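Side-chain contacts in putative mandelate racemase (Salmonella typhimurium, PDB 2O56), which probably acts as a magnesium-dependent hydro-lyase (dehydratase) of the enolase superfamily, although its substrate is not established: residues A[136-141]-A[182-187]; A[154-159]-A[202-207]; A[191-196]-A[231-236]. All coordinates share one frame; numbering follows the deposited sequence.

Interaction 1 (A[136-141]-A[182-187]); sequences QLQFGW and GNWNQQ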
loop_
_atom_site.group_PDB
_atom_site.type_symbol
_atom_site.label_atom_id
_atom_site.label_comp_id
_atom_site.label_asym_id
_atom_site.label_seq_id
_atom_site.Cartn_x
_atom_site.Cartn_y
_atom_site.Cartn_z
ATOM N N GLN A 136 -15.197 0.138 -36.645
ATOM C CA GLN A 136 -14.059 0.392 -37.542
ATOM C C GLN A 136 -14.333 1.233 -38.804
ATOM O O GLN A 136 -14.018 0.823 -39.924
ATOM C CB GLN A 136 -13.260 -0.885 -37.865
ATOM C CG GLN A 136 -13.027 -1.856 -36.683
ATOM C CD GLN A 136 -12.065 -1.343 -35.591
ATOM O OE1 GLN A 136 -11.614 -0.198 -35.608
ATOM N NE2 GLN A 136 -11.762 -2.210 -34.628
ATOM N N LEU A 137 -14.894 2.418 -38.593
ATOM C CA LEU A 137 -15.273 3.348 -39.650
ATOM C C LEU A 137 -14.134 3.886 -40.506
ATOM O O LEU A 137 -14.388 4.450 -41.567
ATOM C CB LEU A 137 -16.030 4.540 -39.054
ATOM C CG LEU A 137 -17.550 4.593 -39.161
ATOM C CD1 LEU A 137 -18.221 3.265 -38.871
ATOM C CD2 LEU A 137 -18.033 5.647 -38.223
ATOM N N GLN A 138 -12.890 3.722 -40.054
ATOM C CA GLN A 138 -11.716 4.059 -40.862
ATOM C C GLN A 138 -11.666 3.262 -42.160
ATOM O O GLN A 138 -10.959 3.631 -43.099
ATOM C CB GLN A 138 -10.410 3.894 -40.076
ATOM C CG GLN A 138 -10.088 2.433 -39.663
ATOM C CD GLN A 138 -10.714 2.040 -38.334
ATOM O OE1 GLN A 138 -11.633 2.691 -37.848
ATOM N NE2 GLN A 138 -10.196 0.975 -37.733
ATOM N N PHE A 139 -12.438 2.182 -42.219
ATOM C CA PHE A 139 -12.481 1.359 -43.415
ATOM C C PHE A 139 -13.771 1.562 -44.189
ATOM O O PHE A 139 -14.061 0.825 -45.132
ATOM C CB PHE A 139 -12.293 -0.112 -43.054
ATOM C CG PHE A 139 -11.003 -0.399 -42.339
ATOM C CD1 PHE A 139 -9.792 0.068 -42.836
ATOM C CD2 PHE A 139 -10.999 -1.147 -41.171
ATOM C CE1 PHE A 139 -8.605 -0.200 -42.183
ATOM C CE2 PHE A 139 -9.804 -1.426 -40.504
ATOM C CZ PHE A 139 -8.607 -0.959 -41.013
ATOM N N GLY A 140 -14.540 2.566 -43.788
ATOM C CA GLY A 140 -15.762 2.922 -44.486
ATOM C C GLY A 140 -17.010 2.258 -43.951
ATOM O O GLY A 140 -16.955 1.384 -43.081
ATOM N N TRP A 141 -18.147 2.680 -44.486
ATOM C CA TRP A 141 -19.440 2.097 -44.158
ATOM C C TRP A 141 -20.404 2.394 -45.314
ATOM O O TRP A 141 -20.249 3.411 -46.004
ATOM C CB TRP A 141 -19.996 2.699 -42.863
ATOM C CG TRP A 141 -21.023 1.806 -42.234
ATOM C CD1 TRP A 141 -22.382 1.875 -42.380
ATOM C CD2 TRP A 141 -20.765 0.688 -41.385
ATOM N NE1 TRP A 141 -22.988 0.873 -41.656
ATOM C CE2 TRP A 141 -22.015 0.126 -41.042
ATOM C CE3 TRP A 141 -19.595 0.115 -40.864
ATOM C CZ2 TRP A 141 -22.130 -0.985 -40.206
ATOM C CZ3 TRP A 141 -19.709 -0.986 -40.043
ATOM C CH2 TRP A 141 -20.966 -1.532 -39.722
ATOM N N GLY A 182 -3.021 6.950 -46.668
ATOM C CA GLY A 182 -3.844 5.749 -46.728
ATOM C C GLY A 182 -3.061 4.501 -46.404
ATOM O O GLY A 182 -3.479 3.397 -46.761
ATOM N N ASN A 183 -1.928 4.670 -45.723
ATOM C CA ASN A 183 -1.190 3.523 -45.177
ATOM C C ASN A 183 -1.653 3.212 -43.750
ATOM O O ASN A 183 -1.809 4.127 -42.942
ATOM C CB ASN A 183 0.321 3.802 -45.184
ATOM C CG ASN A 183 0.844 4.214 -46.558
ATOM O OD1 ASN A 183 0.834 3.429 -47.502
ATOM N ND2 ASN A 183 1.317 5.439 -46.665
ATOM N N TRP A 184 -1.841 1.923 -43.455
ATOM C CA TRP A 184 -2.394 1.452 -42.187
ATOM C C TRP A 184 -1.299 0.939 -41.272
ATOM O O TRP A 184 -0.575 0.018 -41.647
ATOM C CB TRP A 184 -3.409 0.316 -42.425
ATOM C CG TRP A 184 -4.015 -0.235 -41.145
ATOM C CD1 TRP A 184 -3.766 -1.453 -40.569
ATOM C CD2 TRP A 184 -4.950 0.429 -40.284
ATOM N NE1 TRP A 184 -4.497 -1.586 -39.413
ATOM C CE2 TRP A 184 -5.230 -0.448 -39.214
ATOM C CE3 TRP A 184 -5.584 1.682 -40.318
ATOM C CZ2 TRP A 184 -6.114 -0.113 -38.180
ATOM C CZ3 TRP A 184 -6.463 2.015 -39.289
ATOM C CH2 TRP A 184 -6.717 1.117 -38.236
ATOM N N ASN A 185 -1.203 1.526 -40.075
ATOM C CA ASN A 185 -0.316 1.049 -39.021
ATOM C C ASN A 185 1.128 0.987 -39.510
ATOM O O ASN A 185 1.778 -0.061 -39.473
ATOM C CB ASN A 185 -0.778 -0.318 -38.474
ATOM C CG ASN A 185 -0.098 -0.692 -37.160
ATOM O OD1 ASN A 185 0.316 0.172 -36.384
ATOM N ND2 ASN A 185 0.017 -1.993 -36.910
ATOM N N GLN A 186 1.637 2.114 -39.988
ATOM C CA GLN A 186 2.996 2.105 -40.473
ATOM C C GLN A 186 3.894 3.144 -39.840
ATOM O O GLN A 186 5.113 3.120 -40.046
ATOM C CB GLN A 186 3.021 2.169 -41.987
ATOM C CG GLN A 186 2.868 0.800 -42.630
ATOM C CD GLN A 186 2.739 0.885 -44.134
ATOM O OE1 GLN A 186 3.129 1.880 -44.760
ATOM N NE2 GLN A 186 2.185 -0.160 -44.729
ATOM N N GLN A 187 3.304 4.042 -39.055
ATOM C CA GLN A 187 4.098 4.995 -38.274
ATOM C C GLN A 187 4.374 4.448 -36.864
ATOM O O GLN A 187 3.632 3.601 -36.361
ATOM C CB GLN A 187 3.454 6.396 -38.270
ATOM C CG GLN A 187 2.028 6.405 -37.824
ATOM C CD GLN A 187 1.172 7.462 -38.485
ATOM O OE1 GLN A 187 1.657 8.509 -38.919
ATOM N NE2 GLN A 187 -0.132 7.194 -38.541
#

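Interaction 2 (A[154-159]-A[202-207]); sequences EQYAQA and YDRMAA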
loop_
_atom_site.group_PDB
_atom_site.type_symbol
_atom_site.label_atom_id
_atom_site.label_comp_id
_atom_site.label_asym_id
_atom_site.label_seq_id
_atom_site.Cartn_x
_atom_site.Cartn_y
_atom_site.Cartn_z
ATOM N N GLU A 154 -13.405 14.777 -43.495
ATOM C CA GLU A 154 -14.700 14.796 -44.187
ATOM C C GLU A 154 -15.198 13.388 -44.535
ATOM O O GLU A 154 -16.388 13.093 -44.376
ATOM C CB GLU A 154 -14.584 15.671 -45.449
ATOM C CG GLU A 154 -15.426 15.251 -46.642
ATOM C CD GLU A 154 -16.787 15.906 -46.642
ATOM O OE1 GLU A 154 -17.036 16.749 -47.530
ATOM O OE2 GLU A 154 -17.606 15.584 -45.751
ATOM N N GLN A 155 -14.279 12.524 -44.978
ATOM C CA GLN A 155 -14.589 11.121 -45.274
ATOM C C GLN A 155 -15.067 10.355 -44.037
ATOM O O GLN A 155 -16.002 9.556 -44.124
ATOM C CB GLN A 155 -13.381 10.408 -45.877
ATOM C CG GLN A 155 -12.849 11.010 -47.172
ATOM C CD GLN A 155 -11.792 10.138 -47.813
ATOM O OE1 GLN A 155 -12.069 9.383 -48.744
ATOM N NE2 GLN A 155 -10.574 10.229 -47.311
ATOM N N TYR A 156 -14.414 10.598 -42.896
ATOM C CA TYR A 156 -14.778 9.954 -41.624
ATOM C C TYR A 156 -16.171 10.400 -41.168
ATOM O O TYR A 156 -17.015 9.572 -40.790
ATOM C CB TYR A 156 -13.706 10.251 -40.554
ATOM C CG TYR A 156 -12.440 9.406 -40.679
ATOM C CD1 TYR A 156 -12.178 8.364 -39.792
ATOM C CD2 TYR A 156 -11.501 9.663 -41.672
ATOM C CE1 TYR A 156 -11.021 7.596 -39.902
ATOM C CE2 TYR A 156 -10.351 8.898 -41.792
ATOM C CZ TYR A 156 -10.112 7.872 -40.907
ATOM O OH TYR A 156 -8.959 7.127 -41.046
ATOM N N ALA A 157 -16.424 11.708 -41.241
ATOM C CA ALA A 157 -17.755 12.269 -40.975
ATOM C C ALA A 157 -18.834 11.608 -41.832
ATOM O O ALA A 157 -19.907 11.248 -41.332
ATOM C CB ALA A 157 -17.749 13.752 -41.219
ATOM N N GLN A 158 -18.535 11.458 -43.124
ATOM C CA GLN A 158 -19.450 10.843 -44.084
ATOM C C GLN A 158 -19.773 9.391 -43.750
ATOM O O GLN A 158 -20.940 9.010 -43.737
ATOM C CB GLN A 158 -18.896 10.939 -45.510
ATOM C CG GLN A 158 -19.931 10.644 -46.595
ATOM C CD GLN A 158 -21.291 11.256 -46.295
ATOM O OE1 GLN A 158 -21.442 12.483 -46.269
ATOM N NE2 GLN A 158 -22.290 10.400 -46.061
ATOM N N ALA A 159 -18.744 8.585 -43.477
ATOM C CA ALA A 159 -18.959 7.173 -43.143
ATOM C C ALA A 159 -19.809 7.029 -41.873
ATOM O O ALA A 159 -20.653 6.126 -41.780
ATOM C CB ALA A 159 -17.633 6.438 -43.008
ATOM N N TYR A 202 -7.213 13.660 -34.159
ATOM C CA TYR A 202 -8.172 14.551 -33.512
ATOM C C TYR A 202 -9.148 15.210 -34.497
ATOM O O TYR A 202 -10.345 15.335 -34.203
ATOM C CB TYR A 202 -7.467 15.660 -32.723
ATOM C CG TYR A 202 -8.450 16.679 -32.204
ATOM C CD1 TYR A 202 -9.172 16.434 -31.039
ATOM C CD2 TYR A 202 -8.700 17.869 -32.902
ATOM C CE1 TYR A 202 -10.100 17.348 -30.570
ATOM C CE2 TYR A 202 -9.628 18.775 -32.443
ATOM C CZ TYR A 202 -10.322 18.515 -31.284
ATOM O OH TYR A 202 -11.244 19.419 -30.819
ATOM N N ASP A 203 -8.619 15.674 -35.631
ATOM C CA ASP A 203 -9.439 16.371 -36.644
ATOM C C ASP A 203 -10.453 15.425 -37.284
ATOM O O ASP A 203 -11.606 15.797 -37.489
ATOM C CB ASP A 203 -8.562 16.975 -37.743
ATOM C CG ASP A 203 -7.776 18.182 -37.275
ATOM O OD1 ASP A 203 -8.146 18.818 -36.255
ATOM O OD2 ASP A 203 -6.769 18.484 -37.932
ATOM N N ARG A 204 -10.030 14.201 -37.588
ATOM C CA ARG A 204 -10.971 13.176 -38.041
ATOM C C ARG A 204 -12.069 12.933 -36.997
ATOM O O ARG A 204 -13.260 12.901 -37.316
ATOM C CB ARG A 204 -10.249 11.862 -38.360
ATOM C CG ARG A 204 -9.380 11.898 -39.604
ATOM C CD ARG A 204 -8.280 10.883 -39.490
ATOM N NE ARG A 204 -7.596 10.633 -40.756
ATOM C CZ ARG A 204 -6.541 9.837 -40.894
ATOM N NH1 ARG A 204 -6.026 9.219 -39.837
ATOM N NH2 ARG A 204 -5.991 9.665 -42.088
ATOM N N MET A 205 -11.664 12.799 -35.741
ATOM C CA MET A 205 -12.609 12.491 -34.674
ATOM C C MET A 205 -13.579 13.656 -34.422
ATOM O O MET A 205 -14.771 13.441 -34.173
ATOM C CB MET A 205 -11.858 12.098 -33.399
ATOM C CG MET A 205 -12.739 11.493 -32.330
ATOM S SD MET A 205 -12.944 9.735 -32.527
ATOM C CE MET A 205 -11.278 9.159 -32.186
ATOM N N ALA A 206 -13.079 14.888 -34.514
ATOM C CA ALA A 206 -13.916 16.059 -34.253
ATOM C C ALA A 206 -14.892 16.287 -35.410
ATOM O O ALA A 206 -16.011 16.779 -35.206
ATOM C CB ALA A 206 -13.037 17.305 -34.031
ATOM N N ALA A 207 -14.459 15.921 -36.618
ATOM C CA ALA A 207 -15.319 15.883 -37.814
ATOM C C ALA A 207 -16.510 14.941 -37.639
ATOM O O ALA A 207 -17.647 15.291 -37.943
ATOM C CB ALA A 207 -14.490 15.472 -39.043
#

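Interaction 3 (A[191-196]-A[231-236]); sequences GPLTDK and AIQFGR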
loop_
_atom_site.group_PDB
_atom_site.type_symbol
_atom_site.label_atom_id
_atom_site.label_comp_id
_atom_site.label_asym_id
_atom_site.label_seq_id
_atom_site.Cartn_x
_atom_site.Cartn_y
_atom_site.Cartn_z
ATOM N N GLY A 191 5.746 6.349 -27.492
ATOM C CA GLY A 191 6.521 7.446 -26.911
ATOM C C GLY A 191 5.806 8.769 -27.082
ATOM O O GLY A 191 4.678 8.800 -27.577
ATOM N N PRO A 192 6.449 9.873 -26.671
ATOM C CA PRO A 192 5.823 11.177 -26.920
ATOM C C PRO A 192 5.860 11.477 -28.417
ATOM O O PRO A 192 6.831 11.141 -29.079
ATOM C CB PRO A 192 6.688 12.166 -26.123
ATOM C CG PRO A 192 7.925 11.441 -25.743
ATOM C CD PRO A 192 7.762 9.972 -26.013
ATOM N N LEU A 193 4.795 12.062 -28.959
ATOM C CA LEU A 193 4.658 12.157 -30.406
ATOM C C LEU A 193 4.544 13.617 -30.834
ATOM O O LEU A 193 3.989 14.433 -30.100
ATOM C CB LEU A 193 3.447 11.359 -30.897
ATOM C CG LEU A 193 3.363 9.838 -30.720
ATOM C CD1 LEU A 193 1.998 9.360 -31.181
ATOM C CD2 LEU A 193 4.484 9.111 -31.483
ATOM N N THR A 194 5.077 13.949 -32.011
ATOM C CA THR A 194 4.923 15.302 -32.568
ATOM C C THR A 194 3.442 15.576 -32.814
ATOM O O THR A 194 2.687 14.679 -33.192
ATOM C CB THR A 194 5.701 15.499 -33.915
ATOM O OG1 THR A 194 7.033 15.001 -33.788
ATOM C CG2 THR A 194 5.793 16.987 -34.282
ATOM N N ASP A 195 3.031 16.823 -32.615
ATOM C CA ASP A 195 1.622 17.171 -32.669
ATOM C C ASP A 195 0.899 16.700 -33.927
ATOM O O ASP A 195 -0.235 16.236 -33.852
ATOM C CB ASP A 195 1.423 18.665 -32.464
ATOM C CG ASP A 195 -0.032 19.040 -32.395
ATOM O OD1 ASP A 195 -0.698 18.667 -31.403
ATOM O OD2 ASP A 195 -0.510 19.677 -33.348
ATOM N N LYS A 196 1.559 16.796 -35.075
ATOM C CA LYS A 196 0.909 16.518 -36.360
ATOM C C LYS A 196 0.391 15.090 -36.472
ATOM O O LYS A 196 -0.659 14.849 -37.056
ATOM C CB LYS A 196 1.852 16.817 -37.526
ATOM C CG LYS A 196 3.246 16.228 -37.394
ATOM C CD LYS A 196 4.081 16.518 -38.622
ATOM C CE LYS A 196 5.550 16.486 -38.272
ATOM N NZ LYS A 196 6.370 16.385 -39.506
ATOM N N ALA A 231 -0.917 7.109 -25.756
ATOM C CA ALA A 231 -2.336 6.894 -25.433
ATOM C C ALA A 231 -2.848 8.034 -24.557
ATOM O O ALA A 231 -3.970 8.530 -24.746
ATOM C CB ALA A 231 -2.541 5.534 -24.707
ATOM N N ILE A 232 -2.029 8.450 -23.597
ATOM C CA ILE A 232 -2.362 9.608 -22.758
ATOM C C ILE A 232 -2.417 10.916 -23.549
ATOM O O ILE A 232 -3.326 11.709 -23.363
ATOM C CB ILE A 232 -1.437 9.736 -21.531
ATOM C CG1 ILE A 232 -1.735 8.597 -20.533
ATOM C CG2 ILE A 232 -1.605 11.114 -20.848
ATOM C CD1 ILE A 232 -0.607 8.363 -19.525
ATOM N N GLN A 233 -1.450 11.121 -24.439
ATOM C CA GLN A 233 -1.395 12.347 -25.256
ATOM C C GLN A 233 -2.684 12.465 -26.084
ATOM O O GLN A 233 -3.363 13.490 -26.060
ATOM C CB GLN A 233 -0.174 12.273 -26.179
ATOM C CG GLN A 233 0.300 13.634 -26.687
ATOM C CD GLN A 233 1.498 13.525 -27.619
ATOM O OE1 GLN A 233 2.327 12.626 -27.491
ATOM N NE2 GLN A 233 1.577 14.441 -28.579
ATOM N N PHE A 234 -3.032 11.380 -26.770
ATOM C CA PHE A 234 -4.231 11.337 -27.588
ATOM C C PHE A 234 -5.527 11.431 -26.797
ATOM O O PHE A 234 -6.432 12.189 -27.163
ATOM C CB PHE A 234 -4.246 10.106 -28.494
ATOM C CG PHE A 234 -5.329 10.160 -29.525
ATOM C CD1 PHE A 234 -5.332 11.174 -30.488
ATOM C CD2 PHE A 234 -6.366 9.236 -29.512
ATOM C CE1 PHE A 234 -6.338 11.248 -31.430
ATOM C CE2 PHE A 234 -7.377 9.303 -30.461
ATOM C CZ PHE A 234 -7.357 10.316 -31.423
ATOM N N GLY A 235 -5.627 10.680 -25.703
ATOM C CA GLY A 235 -6.875 10.691 -24.917
ATOM C C GLY A 235 -7.231 12.069 -24.390
ATOM O O GLY A 235 -8.406 12.474 -24.408
ATOM N N ARG A 236 -6.215 12.798 -23.936
ATOM C CA ARG A 236 -6.376 14.160 -23.415
ATOM C C ARG A 236 -6.863 15.124 -24.499
ATOM O O ARG A 236 -7.607 16.053 -24.220
ATOM C CB ARG A 236 -5.053 14.680 -22.851
ATOM C CG ARG A 236 -4.726 14.188 -21.445
ATOM C CD ARG A 236 -3.538 14.943 -20.870
ATOM N NE ARG A 236 -3.190 14.479 -19.532
ATOM C CZ ARG A 236 -1.947 14.355 -19.073
ATOM N NH1 ARG A 236 -0.903 14.658 -19.843
ATOM N NH2 ARG A 236 -1.752 13.918 -17.837
HETATM O O HOH W 1 -0.546 16.145 -29.099
#

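Interaction 1 (A[136-141]-A[182-187])
W184 meets F139 and Q138 with its indole, the aromatic rings forming a T-shaped (edge-to-face) pair. The F139 edge points at one face of the indole, CZ of F139 lying 3.9 Å from CE2 of W184. The centroids of the phenyl ring and the six-membered indole ring are 4.9 Å apart and the planes meet at 58°, a tilted version of the edge-to-face geometry. W184 reaches across because its CG is anti to the backbone N (chi1 179°), which carries the indole away from its loop. Q138 comes obliquely to the CH2/CZ3 end of the indole: its NE2 is 3.5 Å from CH2 of W184 and its CG 3.7 Å from CZ3, with amide and indole planes only 12° apart. That CG also sits over the centre of the F139 face, so Q138 touches both aromatic groups. The Q138 amide is fixed at both ends. NE2 donates to OE1 of Q136 (2.8 Å), approaching from above the carbonyl plane, while Q138's own OE1 accepts from the backbone N of D174. Q136 in turn gives its NE2 to OE1 of E221, a magnesium ligand. Across these two loops of the barrel domain, the contact is packing of two rings and an amide whose polar ends are bonded elsewhere. W184 thus packs on a group held by Q136 and D174 and tied through Q136 to the metal site.

Interaction 2 (A[154-159]-A[202-207])
NH1 of R204 is gripped by two backbone carbonyls, those of T175 and M178, while NE bonds to the O of T151 and NH2 to the O of D179. The contact joins helix 153-165 to helix 195-212, neighbours on the outside of the (beta/alpha) barrel of the enolase superfamily. With four carbonyl partners fixing its guanidinium, R204 lays an extended chain over one face of the Y156 ring. Its CG is 4.0 Å from the ring centroid, a CH-pi contact 21° off the ring normal, and NE comes within 3.4 Å of CE2 of Y156. Farther out the roles reverse: OH of Y156 sits over the guanidinium, 3.6 Å from CZ of R204, with the two planes 28° apart. That hydroxyl is hydrogen-bonded to the O of L150, so the polar ends of both residues find their partners in the loops beside the helices. The surrounding carbonyls would probably favour the positive charge of the buried arginine. Beside this pair two alanines meet, A157 next to Y156 and A207 about a turn beyond R204, their CA atoms 5.4 Å apart, consistent with their small side chains. Here CB of A157 lies 4.3 Å from CB of A207 and 3.6 Å from its carbonyl O.

Interaction 3 (A[191-196]-A[231-236])
Q233 and L193 are joined by two hydrogen bonds between the glutamine's side-chain amide and the leucine's backbone. N of L193 donates to OE1 of Q233 over 2.9 Å, the N-H pointing at a lone pair of the glutamine's side-chain oxygen, within the plane of its amide carbonyl. In return NE2 of Q233 donates to O of L193, also over 2.9 Å; this bond is nearly straight (167°), and the acceptor lies close to the amide plane. Using both ends of the amide against one residue fixes the rotation of the Q233 amide and satisfies both backbone polar groups of a buried residue in a loop. The glutamine gets there with CG anti to its own N (chi1 -159°) and a chain extended beyond CG. NE2 has a second acceptor, a water 2.8 Å away, which bonds only weakly to OD1 of D195. Around the amide the packing is slight. CB of L193 and CA of P192 each come to 3.8 Å from OE1 of Q233. A neighbouring subunit also reaches the segment 191-196: its F244 packs on P192 and its D217 OD2 is hydrogen-bonded to T194 OG1. Within the barrel domain, the contact ties the segment leading into helix 195-212 to helix 228-238, the next helix along the chain; A231 and I232 of the latter pack on helix 255-264, while L198 of helix 195-212 touches L193, Q233 and F234.

Overall arrangement
From the N terminus, the chain leaves strand 130-135 through 136-141, enters helix 153-165, crosses strand 170-173 and returns at 182-187, within the long loop between strand 170-173 and helix 195-212, where interaction 1 closes. Interaction 2 opens inside that span and closes beyond it, on helix 195-212, so the two cross; they also touch, CB of Q138 lying 3.7 Å from OH of Y156. Interaction 3 opens after interaction 1 has closed, but before interaction 2 closes, and ends on helix 228-238. Interactions 2 and 3 therefore cross too, sharing helix 195-212 and meeting where F234 packs against Y202 and M205. Together they connect loops near the magnesium site with three successive outer helices of the barrel.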